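Local coordinates for protein urocanate hydratase (Paenibacillus sp. Soil724D2, PDB 7NED) that probably hydrates thiourocanate in bacterial ergothioneine breakdown, as a lyase of the urocanase family that holds NAD+ as its cofactor, at residues 160-165 with 170-175. Numbering follows the deposited sequence.
With NAD (nicotinamide-adenine-dinucleotide), chain C.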
loop_
_atom_site.group_PDB
_atom_site.type_symbol
_atom_site.label_atom_id
_atom_site.label_comp_id
_atom_site.label_asym_id
_atom_site.label_seq_id
_atom_site.Cartn_x
_atom_site.Cartn_y
_atom_site.Cartn_z
ATOM N N ILE A 160 33.034 5.576 20.236
ATOM C CA ILE A 160 31.872 5.778 19.380
ATOM C C ILE A 160 31.455 7.234 19.510
ATOM O O ILE A 160 31.347 7.771 20.620
ATOM C CB ILE A 160 30.712 4.848 19.771
ATOM C CG1 ILE A 160 31.139 3.379 19.706
ATOM C CG2 ILE A 160 29.475 5.096 18.826
ATOM C CD1 ILE A 160 30.099 2.473 20.318
ATOM N N LEU A 161 31.236 7.881 18.385
ATOM C CA LEU A 161 30.683 9.216 18.371
ATOM C C LEU A 161 29.313 9.133 17.733
ATOM O O LEU A 161 29.185 8.562 16.658
ATOM C CB LEU A 161 31.563 10.162 17.571
ATOM C CG LEU A 161 30.960 11.534 17.282
ATOM C CD1 LEU A 161 30.887 12.378 18.557
ATOM C CD2 LEU A 161 31.777 12.220 16.173
ATOM N N THR A 162 28.313 9.735 18.367
ATOM C CA THR A 162 27.015 9.819 17.707
ATOM C C THR A 162 26.324 11.101 18.150
ATOM O O THR A 162 26.893 11.912 18.889
ATOM C CB THR A 162 26.168 8.575 17.997
ATOM O OG1 THR A 162 24.966 8.631 17.209
ATOM C CG2 THR A 162 25.802 8.492 19.468
ATOM N N ALA A 163 25.065 11.265 17.731
ATOM C CA ALA A 163 24.319 12.446 18.134
ATOM C C ALA A 163 22.845 12.076 18.240
ATOM O O ALA A 163 22.383 11.105 17.628
ATOM C CB ALA A 163 24.505 13.588 17.126
ATOM N N GLY A 164 22.111 12.876 19.013
ATOM C CA GLY A 164 20.693 12.689 19.154
ATOM C C GLY A 164 20.330 11.832 20.348
ATOM O O GLY A 164 20.623 10.639 20.369
ATOM N N LEU A 165 19.687 12.433 21.342
ATOM C CA LEU A 165 19.220 11.680 22.497
ATOM C C LEU A 165 17.706 11.806 22.654
ATOM O O LEU A 165 17.216 12.063 23.765
ATOM C CB LEU A 165 19.906 12.164 23.764
ATOM C CG LEU A 165 21.422 11.917 23.831
ATOM C CD1 LEU A 165 22.007 12.524 25.126
ATOM C CD2 LEU A 165 21.681 10.397 23.774
ATOM N N GLY A 170 18.073 8.252 22.264
ATOM C CA GLY A 170 18.393 8.086 23.667
ATOM C C GLY A 170 18.842 6.682 24.041
ATOM O O GLY A 170 19.436 6.498 25.109
ATOM N N ALA A 171 18.572 5.677 23.187
ATOM C CA ALA A 171 19.048 4.325 23.463
ATOM C C ALA A 171 20.539 4.164 23.196
ATOM O O ALA A 171 21.143 3.178 23.641
ATOM C CB ALA A 171 18.287 3.307 22.611
ATOM N N GLN A 172 21.132 5.071 22.441
ATOM C CA GLN A 172 22.493 4.838 21.976
ATOM C C GLN A 172 23.498 4.786 23.123
ATOM O O GLN A 172 24.384 3.917 23.090
ATOM C CB GLN A 172 22.874 5.927 20.965
ATOM C CG GLN A 172 22.102 5.912 19.677
ATOM C CD GLN A 172 22.478 7.093 18.824
ATOM O OE1 GLN A 172 23.184 6.955 17.820
ATOM N NE2 GLN A 172 22.091 8.291 19.277
ATOM N N PRO A 173 23.449 5.661 24.121
ATOM C CA PRO A 173 24.478 5.579 25.173
ATOM C C PRO A 173 24.451 4.254 25.903
ATOM O O PRO A 173 25.513 3.712 26.238
ATOM C CB PRO A 173 24.145 6.769 26.104
ATOM C CG PRO A 173 22.764 7.187 25.727
ATOM C CD PRO A 173 22.586 6.840 24.282
ATOM N N LEU A 174 23.258 3.707 26.160
ATOM C CA LEU A 174 23.194 2.425 26.840
ATOM C C LEU A 174 23.606 1.282 25.918
ATOM O O LEU A 174 24.300 0.356 26.344
ATOM C CB LEU A 174 21.806 2.197 27.393
ATOM C CG LEU A 174 21.656 1.092 28.407
ATOM C CD1 LEU A 174 22.701 1.186 29.593
ATOM C CD2 LEU A 174 20.236 1.169 28.938
ATOM N N ALA A 175 23.203 1.326 24.653
ATOM C CA ALA A 175 23.727 0.347 23.722
ATOM C C ALA A 175 25.248 0.416 23.700
ATOM O O ALA A 175 25.919 -0.613 23.719
ATOM C CB ALA A 175 23.161 0.575 22.317
HETATM P PA NAD C . 13.565 12.616 18.213
HETATM O O1A NAD C . 13.196 13.790 17.310
HETATM O O2A NAD C . 12.869 12.225 19.453
HETATM O O5B NAD C . 15.075 13.102 18.809
HETATM C C5B NAD C . 15.897 13.678 17.875
HETATM C C4B NAD C . 17.074 14.316 18.748
HETATM O O4B NAD C . 18.018 14.996 17.970
HETATM C C3B NAD C . 16.333 15.369 19.635
HETATM O O3B NAD C . 16.682 15.201 20.946
HETATM C C2B NAD C . 16.879 16.720 19.078
HETATM O O2B NAD C . 17.105 17.662 20.062
HETATM C C1B NAD C . 18.261 16.256 18.626
HETATM N N9A NAD C . 18.868 17.079 17.580
HETATM C C8A NAD C . 18.277 17.697 16.483
HETATM N N7A NAD C . 19.128 18.365 15.744
HETATM C C5A NAD C . 20.356 18.163 16.361
HETATM C C6A NAD C . 21.660 18.620 16.069
HETATM N N6A NAD C . 21.912 19.392 14.987
HETATM N N1A NAD C . 22.701 18.259 16.870
HETATM C C2A NAD C . 22.382 17.509 17.954
HETATM N N3A NAD C . 21.203 17.007 18.357
HETATM C C4A NAD C . 20.200 17.364 17.527
HETATM O O3 NAD C . 13.874 11.547 17.109
HETATM P PN NAD C . 14.046 10.013 17.511
HETATM O O1N NAD C . 12.850 9.154 17.796
HETATM O O2N NAD C . 15.300 9.907 18.354
HETATM O O5D NAD C . 14.591 9.281 16.050
HETATM C C5D NAD C . 15.777 9.891 15.513
HETATM C C4D NAD C . 16.063 9.283 14.167
HETATM O O4D NAD C . 16.014 7.869 14.223
HETATM C C3D NAD C . 14.772 9.710 13.293
HETATM O O3D NAD C . 15.150 10.112 11.982
HETATM C C2D NAD C . 13.929 8.385 13.200
HETATM O O2D NAD C . 13.273 8.178 12.017
HETATM C C1D NAD C . 15.236 7.535 13.099
HETATM N N1N NAD C . 15.099 6.073 13.037
HETATM C C2N NAD C . 14.569 5.679 11.824
HETATM C C3N NAD C . 14.415 4.337 11.516
HETATM C C7N NAD C . 13.758 4.011 10.167
HETATM O O7N NAD C . 13.939 2.964 9.547
HETATM N N7N NAD C . 12.855 4.934 9.666
HETATM C C4N NAD C . 14.845 3.415 12.480
HETATM C C5N NAD C . 15.391 3.860 13.683
HETATM C C6N NAD C . 15.538 5.231 13.958
#
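The first strand of the Rossmann-like domain, its glycine-rich NAD loop and the helix that follows meet here, with T162 and Q172 reaching toward each other across the turn. With chi1 at -174° the hydroxyl of T162 swings away from its own N. OG1 donates to Q172 OE1 over 2.5 Å, approaching 33° out of the carbonyl plane. The CG2 methyl of T162 lies 3.7 Å from Q172 CD. The other end of the same amide serves the backbone: Q172 NE2 gives a nearly straight bond (164°) to A163 O at 3.3 Å, with the acceptor close to the amide plane but the donor well above the carbonyl plane of A163. NE2 also bonds to G169 O, so one buried amide ties strand end, loop and helix together; G164 O lies 3.0 Å from NE2. A leucine in its place would probably leave T162 OG1, A163 O and G169 O without their buried partner. One residue further along the helix, P173 CD packs on L165 CD2 at 3.7 Å. G164 CA lies 3.7 Å from NAD O4B, and at this residue's backbone angles a side chain would press against A163 O. Strand 182-187 completes the beta-alpha-beta unit: its C185 touches T162, L165 and P173, and E187 bonds both L165 N and NAD, while helix 133-150 packs against A171, L174 and A175.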